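Glycosyl hydrolase BlGH5_18 (Bifidobacterium longum subsp. infantis, PDB 7LQX) probably hydrolyses glycosidic bonds in the breakdown of N-glycans, as a glycoside hydrolase of family GH5, subfamily 18. Local coordinates at residues V209-H214 with A258-A263; C250-L255 with R395-G400; I389-M394 with E430-K435; T404-A409 with R418-T423. One frame throughout, in Å; residues are numbered along the deposited sequence.

Overall arrangement
The four contacts lie in the region where helix 248-264 of the eight-stranded barrel meets the small C-terminal parallel sheet. Interactions 1 and 2 use different turns of that helix, their centres about 16 Å apart, with Y211 OH 2.9 Å from H253 NE2. Interactions 2 and 3 share helix 388-399, centres about 13 Å apart. Interaction 4, about 15 Å from interaction 1 between centres, is tied to it by a hydrogen bond of 2.7 Å between E259 OE1 and T404 OG1. In GH5 enzymes the active site lies at the C-terminal ends of the barrel strands; segment 209-214, following strand 200-202, is probably nearer to it than the C-terminal sheet.

Interaction 1: residues V209-H214 with A258-A263; sequences VWYLDH and AELSRA
W210 presses the far end of its indole onto S261: CH2 lies 3.4 Å from S261 CB, and the neighbouring CZ2 and CZ3 also touch that residue. This is the tight part of the contact. The tryptophan comes in obliquely, and with CG beside its backbone N (chi1 -54°) the ring system reaches from helix 208-211 to helix 248-264. On S261, OG takes the crowded position between backbone N and carbonyl carbon (chi1 76°) and hydrogen-bonds A258 O at 2.8 Å. The hydroxyl is thus bonded within its own helix, and CB, with CA behind it, meets the indole. A258 O also accepts from R262 N, both donors on the same face of its carbonyl plane. L260 slides past W210 in the reverse direction, its CD2 3.8 Å from W210 CB. Helix 248-264 follows strand 229-233 in the (beta/alpha)8 barrel, while helix 208-211 is a short, one-turn helix in the connection after strand 200-202; W210 also touches T229, L257 and F264. One face of its ring is covered by V209 CG1, 3.3 Å above the plane and offset toward the rim. With alanine at W210, S261 would probably lose the indole lying against it, and L260 CD2 would keep its CB neighbour but lose the ring beside it. Y211 is the looser partner, only its CE1 approaching L260 CD2, at 4.2 Å; its ring also meets Y437 edge-to-face. From L212 the chain leaves the helix, D213 accepting from the backbone N of R380 and G381, and H214 lies exposed.

Interaction 2: residues C250-L255 with R395-G400; sequences CTAHAL and RLHAEG
H397 fits its imidazole against two side chains of helix 248-264, one turn apart. A252 CB approaches NE2 of H397 at 3.6 Å and CD2 at 3.8 Å, while L255 CD2 reaches the other part of the ring, 4.0 Å from H397 CE1. Both methyl groups come in obliquely to the ring plane. The histidine gets there because its CG stands anti to the backbone N (chi1 167°), which carries the ring out from helix 388-399 toward its neighbour; L255 has a similar first torsion and the two side chains cross. No polar bond links the segments. NE2 of H397 instead hydrogen-bonds K299, which also makes a weak bond to T251 OG1 and packs on A252. Replacing H397 by an alanine would probably leave K299 without this partner and A252 and L255 with a gap beside them. Further out, the histidine ring meets W393, one turn earlier, with planes at about 10°, and W393 also packs on A252 and L255. The helix bearing H397 closes at G400 in a Schellman motif, with positive phi and G400 N bonded to H397 O at 3.0 Å. Within that helix R395 NE forms a salt bridge with E399 OE2 at 3.1 Å, coming from above the carboxylate plane, and R395 NH2 a second one with E426. The contact therefore lies where barrel helices 248-264 and 289-300 meet helix 388-399, the helix that leads on into strand 403-407.

Interaction 3: residues I389-M394 with E430-K435; sequences IFERWM and EPHGAK
E391, H432 and K435 form a surface contact, polar and, between these side chains, largely water-mediated, where helix 388-399 faces the loop that follows strand 424-426 and leads into the last helix, 435-439. The one direct ionic pairing is long: E391 OE2 stands 3.9 Å from K435 NZ, the two side chains crossing at about a right angle. Water 2 closes the gap, donating to E391 OE1 and accepting from K435 NZ, each at 2.7 Å. Water 1 also donates to E391 OE1 and hydrogen-bonds H432 NE2 at 3.0 Å, while the imidazole edge, at CE1, lies near the same carboxylate oxygen. Beyond the pair, E391 OE2 is held by Y243 OH, K435 NZ by G386 O, and H432 N bonds directly to S388 OG at the start of the helix. K435 bends at its last torsion (chi4 -72°), turning NZ out of the line of its otherwise extended chain. At the start of this loop segment, water 3 lies at the edge of the R392 guanidinium, in its plane, and joins NH2 to E430 N; R392 also forms salt bridges with E426 and D428. The E391-K435 attraction is likely to be partly screened by solvent, with water carrying most of the link from E391 to H432 and K435.

Interaction 4: residues T404-A409 with R418-T423; sequences TLVTSA and RRLGVT
V406 and L420, with T404 and V422 beside them, meet without any flat group: no ring or carboxylate offers a face or an edge here, and methyl carbons do all the touching. The segments belong to a beta-alpha-beta crossover, in which strand 403-407 runs through helix 414-420 to strand 424-426, both outer strands lying parallel to the central strand 365-369. V406 CG1 and L420 CD1 are 3.7 Å apart, and the two side chains slide past each other in opposite directions. T404 and V422 cross at about a right angle. Alternation along the strand turns T404 and V406 toward segment 418-423, while L405 points the other way and packs on I389 and W393 of helix 388-399, so the sheet has a helix layer on each side of this strand. The helix ends at L420, and G421, with positive phi (90°), is the C-prime residue of the Schellman motif; a side chain there would be jammed against the carbonyl O of L420. V422 follows directly and comes back over the strand. T404 points OG1 anti to its N (chi1 -172°), and that hydroxyl hydrogen-bonds E259 of helix 248-264, while its methyl CG2 lies 3.9 Å from V422 CG2.

Interaction 1: residues V209-H214 with A258-A263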
loop_
_atom_site.group_PDB
_atom_site.type_symbol
_atom_site.label_atom_id
_atom_site.label_comp_id
_atom_site.label_asym_id
_atom_site.label_seq_id
_atom_site.Cartn_x
_atom_site.Cartn_y
_atom_site.Cartn_z
ATOM N N VAL A 209 -5.937 -21.472 11.546
ATOM C CA VAL A 209 -6.962 -22.365 11.015
ATOM C C VAL A 209 -7.109 -23.603 11.892
ATOM O O VAL A 209 -8.220 -24.118 12.069
ATOM C CB VAL A 209 -6.674 -22.717 9.540
ATOM C CG1 VAL A 209 -5.446 -23.600 9.395
ATOM C CG2 VAL A 209 -7.887 -23.376 8.904
ATOM N N TRP A 210 -6.007 -24.081 12.477
ATOM C CA TRP A 210 -6.029 -25.285 13.302
ATOM C C TRP A 210 -6.294 -24.992 14.767
ATOM O O TRP A 210 -6.816 -25.850 15.483
ATOM C CB TRP A 210 -4.689 -26.054 13.196
ATOM C CG TRP A 210 -4.342 -26.338 11.778
ATOM C CD1 TRP A 210 -3.340 -25.772 11.062
ATOM C CD2 TRP A 210 -5.041 -27.204 10.874
ATOM N NE1 TRP A 210 -3.360 -26.233 9.769
ATOM C CE2 TRP A 210 -4.401 -27.108 9.629
ATOM C CE3 TRP A 210 -6.137 -28.057 11.000
ATOM C CZ2 TRP A 210 -4.820 -27.825 8.518
ATOM C CZ3 TRP A 210 -6.555 -28.763 9.891
ATOM C CH2 TRP A 210 -5.893 -28.646 8.670
ATOM N N TYR A 211 -5.940 -23.808 15.229
ATOM C CA TYR A 211 -5.781 -23.565 16.644
ATOM C C TYR A 211 -6.737 -22.528 17.222
ATOM O O TYR A 211 -6.813 -22.410 18.448
ATOM C CB TYR A 211 -4.338 -23.111 16.909
ATOM C CG TYR A 211 -3.242 -24.130 16.651
ATOM C CD1 TYR A 211 -3.500 -25.495 16.559
ATOM C CD2 TYR A 211 -1.928 -23.709 16.532
ATOM C CE1 TYR A 211 -2.465 -26.393 16.369
ATOM C CE2 TYR A 211 -0.901 -24.601 16.342
ATOM C CZ TYR A 211 -1.169 -25.943 16.265
ATOM O OH TYR A 211 -0.146 -26.855 16.090
ATOM N N LEU A 212 -7.469 -21.784 16.401
ATOM C CA LEU A 212 -8.300 -20.695 16.897
ATOM C C LEU A 212 -9.783 -21.014 16.759
ATOM O O LEU A 212 -10.287 -21.174 15.644
ATOM C CB LEU A 212 -8.023 -19.417 16.115
ATOM C CG LEU A 212 -6.682 -18.750 16.351
ATOM C CD1 LEU A 212 -6.545 -17.562 15.409
ATOM C CD2 LEU A 212 -6.561 -18.309 17.797
ATOM N N ASP A 213 -10.496 -21.046 17.878
ATOM C CA ASP A 213 -11.936 -21.244 17.810
ATOM C C ASP A 213 -12.618 -20.019 17.221
ATOM O O ASP A 213 -12.147 -18.889 17.363
ATOM C CB ASP A 213 -12.491 -21.556 19.191
ATOM C CG ASP A 213 -12.200 -22.972 19.595
ATOM O OD1 ASP A 213 -12.701 -23.895 18.910
ATOM O OD2 ASP A 213 -11.416 -23.159 20.543
ATOM N N HIS A 214 -13.719 -20.264 16.518
ATOM C CA HIS A 214 -14.557 -19.232 15.916
ATOM C C HIS A 214 -13.865 -18.469 14.793
ATOM O O HIS A 214 -14.359 -17.427 14.370
ATOM C CB HIS A 214 -15.107 -18.271 16.979
ATOM C CG HIS A 214 -15.734 -18.971 18.145
ATOM N ND1 HIS A 214 -16.904 -19.691 18.038
ATOM C CD2 HIS A 214 -15.341 -19.082 19.436
ATOM C CE1 HIS A 214 -17.212 -20.204 19.215
ATOM N NE2 HIS A 214 -16.280 -19.849 20.081
ATOM N N ALA A 258 0.595 -32.030 10.322
ATOM C CA ALA A 258 0.240 -32.911 9.216
ATOM C C ALA A 258 -0.795 -33.945 9.653
ATOM O O ALA A 258 -1.807 -34.154 8.973
ATOM C CB ALA A 258 1.491 -33.591 8.662
ATOM N N GLU A 259 -0.567 -34.587 10.800
ATOM C CA GLU A 259 -1.515 -35.586 11.291
ATOM C C GLU A 259 -2.837 -34.949 11.696
ATOM O O GLU A 259 -3.906 -35.521 11.458
ATOM C CB GLU A 259 -0.915 -36.354 12.467
ATOM C CG GLU A 259 0.276 -37.232 12.095
ATOM C CD GLU A 259 -0.038 -38.233 10.994
ATOM O OE1 GLU A 259 -1.214 -38.625 10.839
ATOM O OE2 GLU A 259 0.896 -38.632 10.279
ATOM N N LEU A 260 -2.790 -33.769 12.316
ATOM C CA LEU A 260 -4.018 -33.071 12.669
ATOM C C LEU A 260 -4.860 -32.825 11.429
ATOM O O LEU A 260 -6.078 -33.037 11.442
ATOM C CB LEU A 260 -3.670 -31.764 13.378
ATOM C CG LEU A 260 -4.842 -30.904 13.833
ATOM C CD1 LEU A 260 -5.710 -31.610 14.850
ATOM C CD2 LEU A 260 -4.304 -29.600 14.418
ATOM N N SER A 261 -4.232 -32.390 10.339
ATOM C CA SER A 261 -4.996 -32.106 9.133
ATOM C C SER A 261 -5.668 -33.359 8.593
ATOM O O SER A 261 -6.790 -33.291 8.086
ATOM C CB SER A 261 -4.096 -31.448 8.085
ATOM O OG SER A 261 -3.224 -32.360 7.434
ATOM N N ARG A 262 -5.020 -34.514 8.729
ATOM C CA ARG A 262 -5.600 -35.755 8.233
ATOM C C ARG A 262 -6.909 -36.096 8.927
ATOM O O ARG A 262 -7.756 -36.782 8.341
ATOM C CB ARG A 262 -4.615 -36.904 8.414
ATOM C CG ARG A 262 -3.413 -36.854 7.488
ATOM C CD ARG A 262 -2.494 -38.008 7.810
ATOM N NE ARG A 262 -3.051 -39.300 7.408
ATOM C CZ ARG A 262 -2.649 -40.475 7.883
ATOM N NH1 ARG A 262 -1.738 -40.537 8.840
ATOM N NH2 ARG A 262 -3.178 -41.594 7.407
ATOM N N ALA A 263 -7.087 -35.670 10.176
ATOM C CA ALA A 263 -8.345 -35.943 10.857
ATOM C C ALA A 263 -9.527 -35.405 10.067
ATOM O O ALA A 263 -10.620 -35.983 10.104
ATOM C CB ALA A 263 -8.330 -35.303 12.244
#

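Interaction 2: residues C250-L255 with R395-G400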
loop_
_atom_site.group_PDB
_atom_site.type_symbol
_atom_site.label_atom_id
_atom_site.label_comp_id
_atom_site.label_asym_id
_atom_site.label_seq_id
_atom_site.Cartn_x
_atom_site.Cartn_y
_atom_site.Cartn_z
ATOM N N CYS A 250 9.017 -29.591 20.129
ATOM C CA CYS A 250 9.455 -28.598 19.158
ATOM C C CYS A 250 9.715 -29.232 17.792
ATOM O O CYS A 250 9.219 -28.746 16.772
ATOM C CB CYS A 250 10.696 -27.889 19.691
ATOM S SG CYS A 250 11.197 -26.501 18.685
ATOM N N THR A 251 10.472 -30.324 17.747
ATOM C CA THR A 251 10.781 -30.935 16.459
ATOM C C THR A 251 9.633 -31.767 15.901
ATOM O O THR A 251 9.656 -32.086 14.709
ATOM C CB THR A 251 12.040 -31.802 16.538
ATOM O OG1 THR A 251 11.877 -32.767 17.581
ATOM C CG2 THR A 251 13.277 -30.947 16.783
ATOM N N ALA A 252 8.630 -32.093 16.711
ATOM C CA ALA A 252 7.467 -32.840 16.257
ATOM C C ALA A 252 6.356 -31.950 15.723
ATOM O O ALA A 252 5.364 -32.473 15.225
ATOM C CB ALA A 252 6.902 -33.691 17.398
ATOM N N HIS A 253 6.500 -30.628 15.782
ATOM C CA HIS A 253 5.360 -29.764 15.495
ATOM C C HIS A 253 4.859 -29.927 14.065
ATOM O O HIS A 253 3.645 -29.908 13.821
ATOM C CB HIS A 253 5.695 -28.299 15.787
ATOM C CG HIS A 253 4.517 -27.386 15.659
ATOM N ND1 HIS A 253 4.197 -26.743 14.482
ATOM C CD2 HIS A 253 3.552 -27.047 16.546
ATOM C CE1 HIS A 253 3.092 -26.041 14.654
ATOM N NE2 HIS A 253 2.680 -26.206 15.897
ATOM N N ALA A 254 5.770 -30.048 13.094
ATOM C CA ALA A 254 5.334 -30.150 11.703
ATOM C C ALA A 254 4.596 -31.461 11.463
ATOM O O ALA A 254 3.551 -31.481 10.805
ATOM C CB ALA A 254 6.523 -30.015 10.750
ATOM N N LEU A 255 5.131 -32.566 11.992
ATOM C CA LEU A 255 4.427 -33.840 11.926
ATOM C C LEU A 255 3.049 -33.737 12.558
ATOM O O LEU A 255 2.062 -34.264 12.025
ATOM C CB LEU A 255 5.246 -34.909 12.651
ATOM C CG LEU A 255 4.561 -36.266 12.823
ATOM C CD1 LEU A 255 4.186 -36.875 11.482
ATOM C CD2 LEU A 255 5.449 -37.224 13.610
ATOM N N ARG A 395 2.388 -37.109 23.759
ATOM C CA ARG A 395 2.760 -38.211 24.642
ATOM C C ARG A 395 2.822 -39.525 23.873
ATOM O O ARG A 395 3.790 -40.284 23.996
ATOM C CB ARG A 395 1.759 -38.319 25.789
ATOM C CG ARG A 395 2.262 -39.167 26.938
ATOM C CD ARG A 395 1.129 -39.662 27.809
ATOM N NE ARG A 395 0.448 -40.791 27.177
ATOM C CZ ARG A 395 -0.774 -40.748 26.641
ATOM N NH1 ARG A 395 -1.490 -39.628 26.655
ATOM N NH2 ARG A 395 -1.280 -41.836 26.086
ATOM N N LEU A 396 1.789 -39.807 23.072
ATOM C CA LEU A 396 1.784 -41.007 22.245
ATOM C C LEU A 396 2.942 -41.006 21.256
ATOM O O LEU A 396 3.545 -42.057 20.998
ATOM C CB LEU A 396 0.447 -41.114 21.517
ATOM C CG LEU A 396 -0.716 -41.536 22.414
ATOM C CD1 LEU A 396 -2.039 -41.242 21.712
ATOM C CD2 LEU A 396 -0.616 -43.007 22.799
ATOM N N HIS A 397 3.268 -39.841 20.694
ATOM C CA HIS A 397 4.430 -39.719 19.818
ATOM C C HIS A 397 5.710 -40.109 20.547
ATOM O O HIS A 397 6.499 -40.916 20.044
ATOM C CB HIS A 397 4.495 -38.280 19.296
ATOM C CG HIS A 397 5.792 -37.919 18.646
ATOM N ND1 HIS A 397 6.173 -38.416 17.420
ATOM C CD2 HIS A 397 6.786 -37.090 19.042
ATOM C CE1 HIS A 397 7.356 -37.923 17.097
ATOM N NE2 HIS A 397 7.750 -37.116 18.065
ATOM N N ALA A 398 5.929 -39.545 21.739
ATOM C CA ALA A 398 7.137 -39.851 22.501
ATOM C C ALA A 398 7.224 -41.332 22.839
ATOM O O ALA A 398 8.329 -41.886 22.926
ATOM C CB ALA A 398 7.177 -39.010 23.781
ATOM N N GLU A 399 6.081 -41.983 23.042
ATOM C CA GLU A 399 6.051 -43.400 23.382
ATOM C C GLU A 399 6.303 -44.302 22.187
ATOM O O GLU A 399 6.525 -45.503 22.378
ATOM C CB GLU A 399 4.696 -43.744 24.000
ATOM C CG GLU A 399 4.473 -43.071 25.336
ATOM C CD GLU A 399 3.071 -43.247 25.876
ATOM O OE1 GLU A 399 2.229 -43.896 25.211
ATOM O OE2 GLU A 399 2.815 -42.727 26.984
ATOM N N GLY A 400 6.287 -43.760 20.974
ATOM C CA GLY A 400 6.463 -44.563 19.784
ATOM C C GLY A 400 5.197 -45.164 19.220
ATOM O O GLY A 400 5.281 -46.104 18.421
#

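Interaction 3: residues I389-M394 with E430-K435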
loop_
_atom_site.group_PDB
_atom_site.type_symbol
_atom_site.label_atom_id
_atom_site.label_comp_id
_atom_site.label_asym_id
_atom_site.label_seq_id
_atom_site.Cartn_x
_atom_site.Cartn_y
_atom_site.Cartn_z
ATOM N N ILE A 389 -5.481 -31.884 23.419
ATOM C CA ILE A 389 -5.286 -32.749 22.256
ATOM C C ILE A 389 -3.814 -32.768 21.864
ATOM O O ILE A 389 -3.223 -33.827 21.623
ATOM C CB ILE A 389 -6.162 -32.282 21.080
ATOM C CG1 ILE A 389 -7.651 -32.458 21.381
ATOM C CG2 ILE A 389 -5.784 -33.037 19.805
ATOM C CD1 ILE A 389 -8.128 -33.914 21.434
ATOM N N PHE A 390 -3.212 -31.579 21.779
ATOM C CA PHE A 390 -1.796 -31.432 21.462
ATOM C C PHE A 390 -0.950 -32.304 22.371
ATOM O O PHE A 390 -0.124 -33.091 21.902
ATOM C CB PHE A 390 -1.455 -29.947 21.637
ATOM C CG PHE A 390 -0.085 -29.527 21.150
ATOM C CD1 PHE A 390 1.040 -29.726 21.937
ATOM C CD2 PHE A 390 0.061 -28.875 19.937
ATOM C CE1 PHE A 390 2.295 -29.313 21.503
ATOM C CE2 PHE A 390 1.313 -28.451 19.507
ATOM C CZ PHE A 390 2.427 -28.681 20.287
ATOM N N GLU A 391 -1.171 -32.212 23.683
ATOM C CA GLU A 391 -0.314 -32.931 24.624
ATOM C C GLU A 391 -0.562 -34.434 24.612
ATOM O O GLU A 391 0.388 -35.208 24.763
ATOM C CB GLU A 391 -0.443 -32.317 26.014
ATOM C CG GLU A 391 0.099 -30.890 26.007
ATOM C CD GLU A 391 0.303 -30.266 27.369
ATOM O OE1 GLU A 391 -0.257 -30.759 28.371
ATOM O OE2 GLU A 391 1.031 -29.255 27.421
ATOM N N ARG A 392 -1.805 -34.880 24.419
ATOM C CA ARG A 392 -2.033 -36.316 24.293
ATOM C C ARG A 392 -1.312 -36.878 23.074
ATOM O O ARG A 392 -0.673 -37.938 23.142
ATOM C CB ARG A 392 -3.527 -36.613 24.222
ATOM C CG ARG A 392 -4.256 -36.381 25.526
ATOM C CD ARG A 392 -5.733 -36.693 25.377
ATOM N NE ARG A 392 -6.483 -36.472 26.609
ATOM C CZ ARG A 392 -6.559 -37.350 27.604
ATOM N NH1 ARG A 392 -5.930 -38.514 27.511
ATOM N NH2 ARG A 392 -7.283 -37.079 28.684
ATOM N N TRP A 393 -1.421 -36.191 21.933
ATOM C CA TRP A 393 -0.705 -36.636 20.745
ATOM C C TRP A 393 0.797 -36.673 21.013
ATOM O O TRP A 393 1.481 -37.644 20.677
ATOM C CB TRP A 393 -1.043 -35.749 19.542
ATOM C CG TRP A 393 -0.446 -36.272 18.272
ATOM C CD1 TRP A 393 -1.048 -37.097 17.355
ATOM C CD2 TRP A 393 0.888 -36.042 17.789
ATOM N NE1 TRP A 393 -0.177 -37.375 16.331
ATOM C CE2 TRP A 393 1.019 -36.750 16.575
ATOM C CE3 TRP A 393 1.986 -35.314 18.271
ATOM C CZ2 TRP A 393 2.198 -36.748 15.835
ATOM C CZ3 TRP A 393 3.148 -35.307 17.534
ATOM C CH2 TRP A 393 3.248 -36.017 16.328
HETATM N N MSE A 394 1.328 -35.620 21.637
HETATM C CA MSE A 394 2.760 -35.549 21.918
HETATM C C MSE A 394 3.223 -36.707 22.798
HETATM O O MSE A 394 4.326 -37.236 22.613
HETATM C CB MSE A 394 3.132 -34.198 22.552
HETATM C CG MSE A 394 3.027 -33.028 21.593
HETATM SE SE MSE A 394 4.364 -33.188 20.200
HETATM C CE MSE A 394 3.638 -31.853 19.007
ATOM N N GLU A 430 -10.797 -34.400 29.643
ATOM C CA GLU A 430 -10.891 -33.115 30.340
ATOM C C GLU A 430 -10.213 -32.057 29.481
ATOM O O GLU A 430 -9.085 -31.634 29.757
ATOM C CB GLU A 430 -10.264 -33.196 31.735
ATOM C CG GLU A 430 -10.996 -34.128 32.707
ATOM C CD GLU A 430 -10.342 -34.193 34.083
ATOM O OE1 GLU A 430 -9.671 -33.214 34.474
ATOM O OE2 GLU A 430 -10.500 -35.226 34.771
ATOM N N PRO A 431 -10.883 -31.604 28.418
ATOM C CA PRO A 431 -10.218 -30.702 27.468
ATOM C C PRO A 431 -9.801 -29.380 28.092
ATOM O O PRO A 431 -10.436 -28.871 29.019
ATOM C CB PRO A 431 -11.282 -30.485 26.381
ATOM C CG PRO A 431 -12.147 -31.713 26.458
ATOM C CD PRO A 431 -12.213 -32.024 27.936
ATOM N N HIS A 432 -8.720 -28.819 27.559
ATOM C CA HIS A 432 -8.284 -27.486 27.946
ATOM C C HIS A 432 -7.543 -26.854 26.776
ATOM O O HIS A 432 -7.021 -27.543 25.892
ATOM C CB HIS A 432 -7.429 -27.479 29.217
ATOM C CG HIS A 432 -6.173 -28.280 29.120
ATOM N ND1 HIS A 432 -5.039 -27.818 28.489
ATOM C CD2 HIS A 432 -5.867 -29.513 29.585
ATOM C CE1 HIS A 432 -4.088 -28.733 28.568
ATOM N NE2 HIS A 432 -4.568 -29.773 29.222
ATOM N N GLY A 433 -7.482 -25.523 26.801
ATOM C CA GLY A 433 -7.024 -24.753 25.668
ATOM C C GLY A 433 -5.519 -24.672 25.547
ATOM O O GLY A 433 -4.758 -25.223 26.342
ATOM N N ALA A 434 -5.092 -23.933 24.523
ATOM C CA ALA A 434 -3.692 -23.872 24.103
ATOM C C ALA A 434 -2.968 -22.793 24.899
ATOM O O ALA A 434 -2.707 -21.685 24.426
ATOM C CB ALA A 434 -3.620 -23.596 22.607
ATOM N N LYS A 435 -2.595 -23.150 26.127
ATOM C CA LYS A 435 -2.076 -22.145 27.046
ATOM C C LYS A 435 -0.789 -21.494 26.553
ATOM O O LYS A 435 -0.504 -20.351 26.927
ATOM C CB LYS A 435 -1.867 -22.754 28.428
ATOM C CG LYS A 435 -1.028 -24.009 28.436
ATOM C CD LYS A 435 -0.781 -24.479 29.864
ATOM C CE LYS A 435 -0.238 -25.894 29.899
ATOM N NZ LYS A 435 -1.293 -26.878 29.544
HETATM O O HOH W 1 -2.727 -32.024 28.703
HETATM O O HOH W 2 -0.705 -29.289 30.596
HETATM O O HOH W 3 -8.056 -34.326 28.711
#

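Interaction 4: residues T404-A409 with R418-T423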
loop_
_atom_site.group_PDB
_atom_site.type_symbol
_atom_site.label_atom_id
_atom_site.label_comp_id
_atom_site.label_asym_id
_atom_site.label_seq_id
_atom_site.Cartn_x
_atom_site.Cartn_y
_atom_site.Cartn_z
ATOM N N THR A 404 -1.945 -40.794 15.026
ATOM C CA THR A 404 -2.600 -39.797 14.197
ATOM C C THR A 404 -3.715 -39.158 15.023
ATOM O O THR A 404 -3.816 -39.362 16.232
ATOM C CB THR A 404 -3.053 -40.411 12.873
ATOM O OG1 THR A 404 -3.517 -39.376 11.997
ATOM C CG2 THR A 404 -4.162 -41.449 13.067
ATOM N N LEU A 405 -4.532 -38.355 14.361
ATOM C CA LEU A 405 -5.715 -37.757 14.964
ATOM C C LEU A 405 -6.915 -38.129 14.116
ATOM O O LEU A 405 -6.827 -38.143 12.889
ATOM C CB LEU A 405 -5.589 -36.239 15.067
ATOM C CG LEU A 405 -4.472 -35.919 16.076
ATOM C CD1 LEU A 405 -3.267 -35.281 15.397
ATOM C CD2 LEU A 405 -4.952 -35.110 17.272
ATOM N N VAL A 406 -8.033 -38.416 14.773
ATOM C CA VAL A 406 -9.272 -38.713 14.070
ATOM C C VAL A 406 -10.397 -37.920 14.718
ATOM O O VAL A 406 -10.324 -37.529 15.885
ATOM C CB VAL A 406 -9.617 -40.217 14.061
ATOM C CG1 VAL A 406 -8.519 -41.020 13.390
ATOM C CG2 VAL A 406 -9.881 -40.718 15.470
ATOM N N THR A 407 -11.448 -37.672 13.940
ATOM C CA THR A 407 -12.628 -37.066 14.522
ATOM C C THR A 407 -13.477 -38.121 15.230
ATOM O O THR A 407 -13.326 -39.334 15.033
ATOM C CB THR A 407 -13.497 -36.402 13.456
ATOM O OG1 THR A 407 -14.089 -37.421 12.642
ATOM C CG2 THR A 407 -12.681 -35.435 12.608
ATOM N N SER A 408 -14.418 -37.624 16.035
ATOM C CA SER A 408 -15.378 -38.500 16.703
ATOM C C SER A 408 -16.190 -39.332 15.714
ATOM O O SER A 408 -16.552 -40.468 16.026
ATOM C CB SER A 408 -16.278 -37.664 17.616
ATOM O OG SER A 408 -16.728 -36.486 16.967
ATOM N N ALA A 409 -16.479 -38.805 14.524
ATOM C CA ALA A 409 -17.169 -39.595 13.509
ATOM C C ALA A 409 -16.290 -40.730 12.992
ATOM O O ALA A 409 -16.730 -41.879 12.904
ATOM C CB ALA A 409 -17.622 -38.684 12.367
ATOM N N ARG A 418 -9.573 -49.060 10.045
ATOM C CA ARG A 418 -8.766 -50.110 9.432
ATOM C C ARG A 418 -7.879 -49.549 8.326
ATOM O O ARG A 418 -6.699 -49.909 8.228
ATOM C CB ARG A 418 -9.683 -51.209 8.905
ATOM C CG ARG A 418 -8.984 -52.357 8.220
ATOM C CD ARG A 418 -10.020 -53.412 7.868
ATOM N NE ARG A 418 -10.685 -53.914 9.074
ATOM C CZ ARG A 418 -11.934 -54.371 9.125
ATOM N NH1 ARG A 418 -12.688 -54.395 8.034
ATOM N NH2 ARG A 418 -12.434 -54.801 10.277
ATOM N N ARG A 419 -8.422 -48.670 7.482
ATOM C CA ARG A 419 -7.616 -48.064 6.422
ATOM C C ARG A 419 -6.437 -47.288 7.001
ATOM O O ARG A 419 -5.340 -47.303 6.431
ATOM C CB ARG A 419 -8.493 -47.184 5.522
ATOM C CG ARG A 419 -7.775 -46.072 4.753
ATOM C CD ARG A 419 -6.833 -46.586 3.669
ATOM N NE ARG A 419 -6.189 -45.487 2.945
ATOM C CZ ARG A 419 -5.094 -44.853 3.355
ATOM N NH1 ARG A 419 -4.506 -45.200 4.493
ATOM N NH2 ARG A 419 -4.584 -43.866 2.626
ATOM N N LEU A 420 -6.642 -46.596 8.125
ATOM C CA LEU A 420 -5.554 -45.852 8.750
ATOM C C LEU A 420 -4.572 -46.758 9.474
ATOM O O LEU A 420 -3.431 -46.348 9.715
ATOM C CB LEU A 420 -6.115 -44.871 9.777
ATOM C CG LEU A 420 -6.992 -43.743 9.256
ATOM C CD1 LEU A 420 -7.710 -43.074 10.408
ATOM C CD2 LEU A 420 -6.139 -42.736 8.510
ATOM N N GLY A 421 -5.000 -47.959 9.848
ATOM C CA GLY A 421 -4.210 -48.853 10.666
ATOM C C GLY A 421 -4.419 -48.705 12.156
ATOM O O GLY A 421 -3.685 -49.323 12.935
ATOM N N VAL A 422 -5.409 -47.927 12.575
ATOM C CA VAL A 422 -5.554 -47.530 13.970
ATOM C C VAL A 422 -6.269 -48.626 14.745
ATOM O O VAL A 422 -7.398 -48.993 14.411
ATOM C CB VAL A 422 -6.327 -46.206 14.065
ATOM C CG1 VAL A 422 -6.766 -45.954 15.492
ATOM C CG2 VAL A 422 -5.486 -45.071 13.537
ATOM N N THR A 423 -5.625 -49.127 15.801
ATOM C CA THR A 423 -6.223 -50.132 16.673
ATOM C C THR A 423 -6.406 -49.661 18.110
ATOM O O THR A 423 -6.865 -50.447 18.947
ATOM C CB THR A 423 -5.418 -51.445 16.665
ATOM O OG1 THR A 423 -4.090 -51.215 17.145
ATOM C CG2 THR A 423 -5.384 -52.043 15.254
#